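Local coordinates for protein APL1 (Anopheles gambiae, PDB 3O6N) that probably acts in a heterodimeric complex with another leucine-rich repeat protein, LRIM1, to regulate complement-like immunity in the mosquito, at residues Y24-D29 against V50-S55; T56-P61 against Q80-D85; P8-I13 against V35-E40. One frame throughout, in Å; residues are numbered along the deposited sequence.

Interaction 1 of 3, residues Y24-D29 against V50-S55; sequences YDVHID and VTFKNS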
loop_
_atom_site.group_PDB
_atom_site.type_symbol
_atom_site.label_atom_id
_atom_site.label_comp_id
_atom_site.label_asym_id
_atom_site.label_seq_id
_atom_site.Cartn_x
_atom_site.Cartn_y
_atom_site.Cartn_z
ATOM N N TYR A 24 18.799 18.075 -23.804
ATOM C CA TYR A 24 18.550 17.048 -24.807
ATOM C C TYR A 24 19.830 16.310 -25.183
ATOM O O TYR A 24 20.888 16.922 -25.344
ATOM C CB TYR A 24 17.932 17.663 -26.067
ATOM C CG TYR A 24 16.421 17.673 -26.079
ATOM C CD1 TYR A 24 15.705 16.575 -26.537
ATOM C CD2 TYR A 24 15.710 18.784 -25.642
ATOM C CE1 TYR A 24 14.323 16.578 -26.555
ATOM C CE2 TYR A 24 14.325 18.797 -25.657
ATOM C CZ TYR A 24 13.638 17.691 -26.114
ATOM O OH TYR A 24 12.262 17.696 -26.131
ATOM N N ASP A 25 19.723 14.991 -25.308
ATOM C CA ASP A 25 20.800 14.173 -25.855
ATOM C C ASP A 25 22.098 14.244 -25.056
ATOM O O ASP A 25 23.186 14.273 -25.631
ATOM C CB ASP A 25 21.058 14.555 -27.313
ATOM C CG ASP A 25 19.814 14.435 -28.168
ATOM O OD1 ASP A 25 19.204 13.348 -28.174
ATOM O OD2 ASP A 25 19.437 15.433 -28.819
ATOM N N VAL A 26 21.980 14.274 -23.734
ATOM C CA VAL A 26 23.150 14.203 -22.874
ATOM C C VAL A 26 23.550 12.744 -22.743
ATOM O O VAL A 26 22.724 11.900 -22.397
ATOM C CB VAL A 26 22.861 14.755 -21.474
ATOM C CG1 VAL A 26 24.078 14.584 -20.580
ATOM C CG2 VAL A 26 22.437 16.209 -21.549
ATOM N N HIS A 27 24.809 12.440 -23.030
ATOM C CA HIS A 27 25.280 11.065 -22.924
ATOM C C HIS A 27 26.613 10.971 -22.202
ATOM O O HIS A 27 27.672 11.250 -22.768
ATOM C CB HIS A 27 25.329 10.402 -24.300
ATOM C CG HIS A 27 23.983 10.268 -24.939
ATOM N ND1 HIS A 27 23.016 9.411 -24.459
ATOM C CD2 HIS A 27 23.430 10.903 -25.999
ATOM C CE1 HIS A 27 21.931 9.513 -25.206
ATOM N NE2 HIS A 27 22.156 10.412 -26.147
ATOM N N ILE A 28 26.538 10.594 -20.929
ATOM C CA ILE A 28 27.711 10.443 -20.086
ATOM C C ILE A 28 27.756 9.008 -19.604
ATOM O O ILE A 28 26.781 8.511 -19.041
ATOM C CB ILE A 28 27.623 11.356 -18.847
ATOM C CG1 ILE A 28 27.490 12.822 -19.263
ATOM C CG2 ILE A 28 28.828 11.151 -17.935
ATOM C CD1 ILE A 28 27.251 13.758 -18.099
ATOM N N ASP A 29 28.871 8.327 -19.836
ATOM C CA ASP A 29 29.052 7.005 -19.251
ATOM C C ASP A 29 30.063 7.081 -18.112
ATOM O O ASP A 29 30.508 8.167 -17.740
ATOM C CB ASP A 29 29.462 5.968 -20.302
ATOM C CG ASP A 29 30.655 6.404 -21.122
ATOM O OD1 ASP A 29 31.791 6.305 -20.615
ATOM O OD2 ASP A 29 30.455 6.832 -22.278
ATOM N N VAL A 50 14.532 21.660 -13.838
ATOM C CA VAL A 50 15.477 20.981 -14.712
ATOM C C VAL A 50 15.065 19.549 -15.006
ATOM O O VAL A 50 14.841 18.757 -14.092
ATOM C CB VAL A 50 16.894 20.971 -14.107
ATOM C CG1 VAL A 50 17.818 20.087 -14.935
ATOM C CG2 VAL A 50 17.433 22.386 -14.011
ATOM N N THR A 51 14.969 19.222 -16.288
ATOM C CA THR A 51 14.702 17.853 -16.695
ATOM C C THR A 51 15.533 17.479 -17.916
ATOM O O THR A 51 16.121 18.341 -18.567
ATOM C CB THR A 51 13.207 17.623 -16.999
ATOM O OG1 THR A 51 12.942 16.217 -17.008
ATOM C CG2 THR A 51 12.843 18.210 -18.346
ATOM N N PHE A 52 15.581 16.185 -18.210
ATOM C CA PHE A 52 16.366 15.672 -19.321
ATOM C C PHE A 52 15.481 14.898 -20.284
ATOM O O PHE A 52 14.514 14.257 -19.872
ATOM C CB PHE A 52 17.473 14.755 -18.803
ATOM C CG PHE A 52 18.537 15.473 -18.029
ATOM C CD1 PHE A 52 19.790 15.681 -18.581
ATOM C CD2 PHE A 52 18.283 15.954 -16.755
ATOM C CE1 PHE A 52 20.773 16.347 -17.873
ATOM C CE2 PHE A 52 19.262 16.622 -16.044
ATOM C CZ PHE A 52 20.507 16.819 -16.604
ATOM N N LYS A 53 15.812 14.965 -21.569
ATOM C CA LYS A 53 15.108 14.181 -22.578
ATOM C C LYS A 53 16.106 13.434 -23.453
ATOM O O LYS A 53 17.134 13.984 -23.844
ATOM C CB LYS A 53 14.209 15.077 -23.432
ATOM C CG LYS A 53 13.001 15.625 -22.690
ATOM C CD LYS A 53 12.150 14.496 -22.132
ATOM C CE LYS A 53 10.959 15.028 -21.352
ATOM N NZ LYS A 53 10.159 13.927 -20.744
ATOM N N ASN A 54 15.804 12.173 -23.745
ATOM C CA ASN A 54 16.671 11.353 -24.578
ATOM C C ASN A 54 18.115 11.406 -24.083
ATOM O O ASN A 54 19.050 11.561 -24.870
ATOM C CB ASN A 54 16.588 11.811 -26.035
ATOM C CG ASN A 54 16.536 10.652 -27.009
ATOM O OD1 ASN A 54 17.241 9.657 -26.847
ATOM N ND2 ASN A 54 15.690 10.773 -28.025
ATOM N N SER A 55 18.289 11.279 -22.770
ATOM C CA SER A 55 19.609 11.412 -22.159
ATOM C C SER A 55 19.983 10.215 -21.290
ATOM O O SER A 55 19.115 9.495 -20.790
ATOM C CB SER A 55 19.681 12.689 -21.322
ATOM O OG SER A 55 19.447 13.840 -22.115
#

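Interaction 2 of 3, residues T56-P61 against Q80-D85; sequences TMRKLP and QIEEID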
loop_
_atom_site.group_PDB
_atom_site.type_symbol
_atom_site.label_atom_id
_atom_site.label_comp_id
_atom_site.label_asym_id
_atom_site.label_seq_id
_atom_site.Cartn_x
_atom_site.Cartn_y
_atom_site.Cartn_z
ATOM N N THR A 56 21.287 10.016 -21.122
ATOM C CA THR A 56 21.821 9.022 -20.200
ATOM C C THR A 56 23.011 9.602 -19.438
ATOM O O THR A 56 23.899 10.224 -20.025
ATOM C CB THR A 56 22.270 7.742 -20.930
ATOM O OG1 THR A 56 23.390 8.034 -21.774
ATOM C CG2 THR A 56 21.138 7.180 -21.777
ATOM N N MET A 57 23.016 9.409 -18.124
ATOM C CA MET A 57 24.142 9.810 -17.293
ATOM C C MET A 57 24.455 8.687 -16.320
ATOM O O MET A 57 23.923 8.652 -15.211
ATOM C CB MET A 57 23.827 11.095 -16.525
ATOM C CG MET A 57 23.671 12.333 -17.399
ATOM S SD MET A 57 23.697 13.854 -16.432
ATOM C CE MET A 57 22.150 13.739 -15.541
ATOM N N ARG A 58 25.314 7.765 -16.739
ATOM C CA ARG A 58 25.590 6.577 -15.936
ATOM C C ARG A 58 26.250 6.939 -14.605
ATOM O O ARG A 58 26.102 6.228 -13.609
ATOM C CB ARG A 58 26.400 5.560 -16.743
ATOM C CG ARG A 58 25.781 5.302 -18.116
ATOM C CD ARG A 58 26.130 3.942 -18.700
ATOM N NE ARG A 58 25.656 3.816 -20.079
ATOM C CZ ARG A 58 24.444 3.386 -20.429
ATOM N NH1 ARG A 58 23.562 3.030 -19.505
ATOM N NH2 ARG A 58 24.111 3.313 -21.712
ATOM N N LYS A 59 26.967 8.058 -14.593
ATOM C CA LYS A 59 27.408 8.665 -13.342
ATOM C C LYS A 59 26.943 10.115 -13.317
ATOM O O LYS A 59 27.191 10.865 -14.259
ATOM C CB LYS A 59 28.930 8.589 -13.193
ATOM C CG LYS A 59 29.458 9.329 -11.973
ATOM C CD LYS A 59 30.947 9.083 -11.757
ATOM C CE LYS A 59 31.437 9.792 -10.498
ATOM N NZ LYS A 59 32.849 9.451 -10.168
ATOM N N LEU A 60 26.252 10.501 -12.252
ATOM C CA LEU A 60 25.802 11.880 -12.102
ATOM C C LEU A 60 26.979 12.770 -11.704
ATOM O O LEU A 60 27.552 12.596 -10.631
ATOM C CB LEU A 60 24.699 11.966 -11.047
ATOM C CG LEU A 60 24.053 13.342 -10.862
ATOM C CD1 LEU A 60 23.253 13.738 -12.103
ATOM C CD2 LEU A 60 23.177 13.354 -9.624
ATOM N N PRO A 61 27.341 13.730 -12.572
ATOM C CA PRO A 61 28.524 14.575 -12.361
ATOM C C PRO A 61 28.246 15.791 -11.485
ATOM O O PRO A 61 27.122 16.284 -11.452
ATOM C CB PRO A 61 28.867 15.037 -13.779
ATOM C CG PRO A 61 27.530 15.119 -14.461
ATOM C CD PRO A 61 26.674 14.020 -13.855
ATOM N N GLN A 80 19.300 6.347 -16.365
ATOM C CA GLN A 80 20.226 5.219 -16.314
ATOM C C GLN A 80 21.442 5.499 -15.425
ATOM O O GLN A 80 22.560 5.098 -15.737
ATOM C CB GLN A 80 20.642 4.806 -17.729
ATOM C CG GLN A 80 19.440 4.440 -18.602
ATOM C CD GLN A 80 19.822 4.022 -20.007
ATOM O OE1 GLN A 80 20.665 3.146 -20.204
ATOM N NE2 GLN A 80 19.197 4.648 -20.997
ATOM N N ILE A 81 21.203 6.178 -14.306
ATOM C CA ILE A 81 22.261 6.519 -13.359
ATOM C C ILE A 81 22.639 5.312 -12.511
ATOM O O ILE A 81 21.775 4.683 -11.902
ATOM C CB ILE A 81 21.817 7.650 -12.408
ATOM C CG1 ILE A 81 21.337 8.864 -13.207
ATOM C CG2 ILE A 81 22.946 8.030 -11.441
ATOM C CD1 ILE A 81 20.875 10.011 -12.342
ATOM N N GLU A 82 23.929 5.001 -12.462
ATOM C CA GLU A 82 24.418 3.899 -11.643
ATOM C C GLU A 82 25.159 4.393 -10.408
ATOM O O GLU A 82 25.203 3.708 -9.389
ATOM C CB GLU A 82 25.334 2.993 -12.460
ATOM C CG GLU A 82 24.645 2.341 -13.633
ATOM C CD GLU A 82 25.595 1.521 -14.477
ATOM O OE1 GLU A 82 26.363 0.719 -13.902
ATOM O OE2 GLU A 82 25.578 1.689 -15.715
ATOM N N GLU A 83 25.749 5.579 -10.507
ATOM C CA GLU A 83 26.494 6.152 -9.394
ATOM C C GLU A 83 26.325 7.665 -9.329
ATOM O O GLU A 83 26.138 8.325 -10.352
ATOM C CB GLU A 83 27.981 5.792 -9.495
ATOM C CG GLU A 83 28.839 6.390 -8.385
ATOM C CD GLU A 83 30.287 5.948 -8.459
ATOM O OE1 GLU A 83 30.553 4.872 -9.037
ATOM O OE2 GLU A 83 31.159 6.677 -7.941
ATOM N N ILE A 84 26.389 8.203 -8.116
ATOM C CA ILE A 84 26.299 9.639 -7.897
ATOM C C ILE A 84 27.659 10.142 -7.435
ATOM O O ILE A 84 28.195 9.638 -6.453
ATOM C CB ILE A 84 25.287 9.960 -6.782
ATOM C CG1 ILE A 84 23.881 9.504 -7.168
ATOM C CG2 ILE A 84 25.307 11.452 -6.453
ATOM C CD1 ILE A 84 22.875 9.638 -6.034
ATOM N N ASP A 85 28.222 11.127 -8.133
ATOM C CA ASP A 85 29.498 11.694 -7.704
ATOM C C ASP A 85 29.370 12.196 -6.275
ATOM O O ASP A 85 28.354 12.780 -5.908
ATOM C CB ASP A 85 29.935 12.837 -8.619
ATOM C CG ASP A 85 31.306 13.376 -8.257
ATOM O OD1 ASP A 85 32.311 12.799 -8.720
ATOM O OD2 ASP A 85 31.382 14.371 -7.501
HETATM O O HOH W 1 23.270 2.709 -16.679
#

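Interaction 3 of 3, residues P8-I13 against V35-E40; sequences PEYKCI and VYFGFE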
loop_
_atom_site.group_PDB
_atom_site.type_symbol
_atom_site.label_atom_id
_atom_site.label_comp_id
_atom_site.label_asym_id
_atom_site.label_seq_id
_atom_site.Cartn_x
_atom_site.Cartn_y
_atom_site.Cartn_z
ATOM N N PRO A 8 32.042 18.106 -24.572
ATOM C CA PRO A 8 30.689 18.517 -24.954
ATOM C C PRO A 8 30.126 19.578 -24.021
ATOM O O PRO A 8 30.451 19.611 -22.835
ATOM C CB PRO A 8 29.872 17.228 -24.797
ATOM C CG PRO A 8 30.866 16.128 -24.875
ATOM C CD PRO A 8 32.112 16.670 -24.254
ATOM N N GLU A 9 29.268 20.428 -24.566
ATOM C CA GLU A 9 28.617 21.474 -23.796
ATOM C C GLU A 9 27.110 21.365 -23.997
ATOM O O GLU A 9 26.600 21.632 -25.082
ATOM C CB GLU A 9 29.129 22.844 -24.244
ATOM C CG GLU A 9 28.412 24.029 -23.628
ATOM C CD GLU A 9 29.043 25.350 -24.028
ATOM O OE1 GLU A 9 28.587 25.960 -25.017
ATOM O OE2 GLU A 9 30.000 25.778 -23.354
ATOM N N TYR A 10 26.404 20.962 -22.949
ATOM C CA TYR A 10 24.961 20.773 -23.035
ATOM C C TYR A 10 24.208 21.997 -22.518
ATOM O O TYR A 10 24.409 22.427 -21.383
ATOM C CB TYR A 10 24.545 19.517 -22.270
ATOM C CG TYR A 10 25.272 18.265 -22.713
ATOM C CD1 TYR A 10 25.031 17.701 -23.959
ATOM C CD2 TYR A 10 26.190 17.641 -21.879
ATOM C CE1 TYR A 10 25.692 16.556 -24.366
ATOM C CE2 TYR A 10 26.858 16.498 -22.277
ATOM C CZ TYR A 10 26.605 15.959 -23.520
ATOM O OH TYR A 10 27.270 14.818 -23.914
ATOM N N LYS A 11 23.345 22.551 -23.362
ATOM C CA LYS A 11 22.593 23.755 -23.032
ATOM C C LYS A 11 21.109 23.437 -22.906
ATOM O O LYS A 11 20.632 22.449 -23.461
ATOM C CB LYS A 11 22.779 24.811 -24.124
ATOM C CG LYS A 11 24.207 25.291 -24.325
ATOM C CD LYS A 11 24.606 26.306 -23.269
ATOM C CE LYS A 11 25.880 27.034 -23.660
ATOM N NZ LYS A 11 25.701 27.875 -24.881
ATOM N N CYS A 12 20.380 24.284 -22.185
ATOM C CA CYS A 12 18.933 24.129 -22.077
ATOM C C CYS A 12 18.288 24.314 -23.448
ATOM O O CYS A 12 18.885 24.905 -24.348
ATOM C CB CYS A 12 18.349 25.134 -21.082
ATOM S SG CYS A 12 19.031 25.029 -19.408
ATOM N N ILE A 13 17.065 23.812 -23.593
ATOM C CA ILE A 13 16.356 23.832 -24.871
ATOM C C ILE A 13 17.060 22.975 -25.917
ATOM O O ILE A 13 16.701 21.815 -26.121
ATOM C CB ILE A 13 16.166 25.262 -25.417
ATOM C CG1 ILE A 13 14.878 25.875 -24.866
ATOM C CG2 ILE A 13 16.118 25.248 -26.937
ATOM C CD1 ILE A 13 14.435 27.130 -25.593
ATOM N N VAL A 35 32.450 17.102 -18.152
ATOM C CA VAL A 35 31.620 17.644 -19.224
ATOM C C VAL A 35 31.079 19.007 -18.796
ATOM O O VAL A 35 31.202 19.381 -17.633
ATOM C CB VAL A 35 30.458 16.689 -19.563
ATOM C CG1 VAL A 35 29.596 17.255 -20.673
ATOM C CG2 VAL A 35 30.996 15.324 -19.959
ATOM N N TYR A 36 30.489 19.752 -19.729
ATOM C CA TYR A 36 29.989 21.092 -19.431
ATOM C C TYR A 36 28.474 21.209 -19.550
ATOM O O TYR A 36 27.873 20.691 -20.491
ATOM C CB TYR A 36 30.651 22.122 -20.348
ATOM C CG TYR A 36 32.123 22.310 -20.086
ATOM C CD1 TYR A 36 32.613 22.392 -18.789
ATOM C CD2 TYR A 36 33.027 22.391 -21.133
ATOM C CE1 TYR A 36 33.962 22.564 -18.545
ATOM C CE2 TYR A 36 34.379 22.563 -20.900
ATOM C CZ TYR A 36 34.839 22.646 -19.604
ATOM O OH TYR A 36 36.182 22.816 -19.365
ATOM N N PHE A 37 27.873 21.905 -18.586
ATOM C CA PHE A 37 26.441 22.183 -18.585
ATOM C C PHE A 37 26.203 23.687 -18.597
ATOM O O PHE A 37 26.892 24.430 -17.903
ATOM C CB PHE A 37 25.769 21.572 -17.343
ATOM C CG PHE A 37 25.653 20.077 -17.388
ATOM C CD1 PHE A 37 24.608 19.474 -18.064
ATOM C CD2 PHE A 37 26.593 19.274 -16.766
ATOM C CE1 PHE A 37 24.496 18.097 -18.114
ATOM C CE2 PHE A 37 26.486 17.896 -16.808
ATOM C CZ PHE A 37 25.437 17.306 -17.485
ATOM N N GLY A 38 25.226 24.125 -19.386
ATOM C CA GLY A 38 24.844 25.524 -19.436
ATOM C C GLY A 38 25.957 26.450 -19.898
ATOM O O GLY A 38 26.868 26.039 -20.619
ATOM N N PHE A 39 25.876 27.710 -19.479
ATOM C CA PHE A 39 26.893 28.706 -19.800
ATOM C C PHE A 39 28.010 28.715 -18.764
ATOM O O PHE A 39 27.787 28.416 -17.592
ATOM C CB PHE A 39 26.268 30.098 -19.885
ATOM C CG PHE A 39 25.331 30.269 -21.045
ATOM C CD1 PHE A 39 25.812 30.639 -22.293
ATOM C CD2 PHE A 39 23.970 30.065 -20.890
ATOM C CE1 PHE A 39 24.951 30.798 -23.362
ATOM C CE2 PHE A 39 23.104 30.223 -21.955
ATOM C CZ PHE A 39 23.595 30.590 -23.193
ATOM N N GLU A 40 29.212 29.070 -19.201
ATOM C CA GLU A 40 30.346 29.178 -18.292
ATOM C C GLU A 40 30.036 30.168 -17.176
ATOM O O GLU A 40 30.389 29.943 -16.020
ATOM C CB GLU A 40 31.604 29.604 -19.044
ATOM C CG GLU A 40 32.813 29.789 -18.147
ATOM C CD GLU A 40 34.073 30.074 -18.933
ATOM O OE1 GLU A 40 34.269 29.433 -19.986
ATOM O OE2 GLU A 40 34.860 30.942 -18.503
#

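Interaction 1 of 3, residues Y24-D29 against V50-S55
Y24 and K53 pair as neighbours in parallel strands, and their side chains meet in a CH-pi contact. K53 CB sits over one face of the Y24 ring, displaced from its middle, 3.8 Å from the ring centroid. A lysine suits this exposed spot, its methylenes serving the ring while K53 NZ leads away. On the buried side, V26 CG2 reaches the edge of the F52 ring, 4.0 Å from F52 CD1; M57 packs against both residues.

The hydrogen bonds centre on K53 O and S55. D25 N donates to K53 O at 3.1 Å, nearly along the C=O axis, and S55 OG donates to the same oxygen at 2.9 Å from above the carbonyl plane. With S55 OG beside its own backbone N (chi1 -60°), the hydroxyl also accepts from V26 N at 3.0 Å. Weaker CA-H...O contacts add to these, D25 CA lying 3.3 Å from N54 O. H27 directs ND1 to T56 OG1.

The chemistry implies that where the strand pairing ends, a small hydroxyl stands in for a backbone acceptor: the buried S55 OG both gives and receives, linking K53 O to V26 N as the chains turn out of the sheet.

Interaction 2 of 3, residues T56-P61 against Q80-D85
R58 and Q80 run alongside each other in the same direction, and with L60 they have the most surface buried here. R58 NH1 donates to Q80 OE1 at 3.0 Å, from above the amide's carbonyl plane, the guanidinium and amide planes standing 66° apart. R58 NH1 also meets a water in the guanidinium plane; that water donates to Q80 O and, at 2.7 Å, to E82 OE2. The arginine thus reaches the E82 carboxylate through water, their charged atoms being beyond salt-bridge range. Q80 also lays its amide beside T56, NE2 lying 3.3 Å from T56 CG2.

The carbonyl of R58 is gripped twice, by E82 N at 2.7 Å and, in the carbonyl plane, by E83 N. L60 continues the parallel pairing, its N donating to E83 O at 2.9 Å and its O accepting from D85 N. Branched aliphatic residues suit the buried side, where L60 meets I81 CG2 through CB and I84 CG2 through CD2.

On the other face K59, fully extended, brings NZ to D85 OD1 in a long salt bridge of 3.7 Å, while D85 OD2 takes Y87 N; a bridge to E83 is doubtful, since E83 has a second conformer. The chemistry implies a division of labour: backbone bonds and aliphatic packing join successive turns, while the charged groups outside probably add a looser, longer-range attraction.

Interaction 3 of 3, residues P8-I13 against V35-E40
K11 turns back across G38 to the ring of F39. From CB the chain runs to CG, and the bend at chi2 then brings CD within 3.5 Å of G38 O. CE comes closer still, 3.3 Å from G38 O, and lies over the face of the F39 ring, nearer its margin. The last bend (chi4 65°) sets NZ off-centre above that ring in a cation-pi contact, 4.0 Å from the centroid, while E9 OE1 bridges to NZ from K11's own segment. A long, flexible cation suits this place, able to meet carbonyl, ring and carboxylate together.

The backbones pair in parallel: Y36 N donates to P8 O, Y10 N to Y36 O in a nearly straight bond (172°), and G38 N to Y10 O at 2.7 Å. G38, at phi 61°, adopts a conformation that favours glycine. Y10 packs CE2 tightly on V35 CG1, 3.3 Å away, and meets the F37 ring obliquely. F37 in turn reaches P61 and the 63-67 helix.

C12 is joined to C21 by a disulfide, tying this segment to the first strand of the main parallel array. A disulfide and a short strand pair at the N-terminal end of the solenoid are consistent with a capping region of an extracellular leucine-rich repeat domain.

Overall arrangement
All three contacts lie at the N-terminal end of the solenoid, and each joins parallel neighbours. In interactions 1 and 3 the exposed residues outnumber the buried ones, whereas interaction 2 has a single exposed residue among those touching. Interactions 1 and 2 share the 27-28 and 56-57 strand pair: V26 O meets T56 N and I28 N meets T56 O in probable hydrogen bonds. Interaction 1 leans on a serine hydroxyl; interaction 2, with the largest buried surface, adds surface charges and a bridging water. Interaction 3, farthest from the centre, is richer in aromatic groups. Y10 packs on V26, and F37 meets M57 and P61, so residues from all three contribute to a common apolar interior.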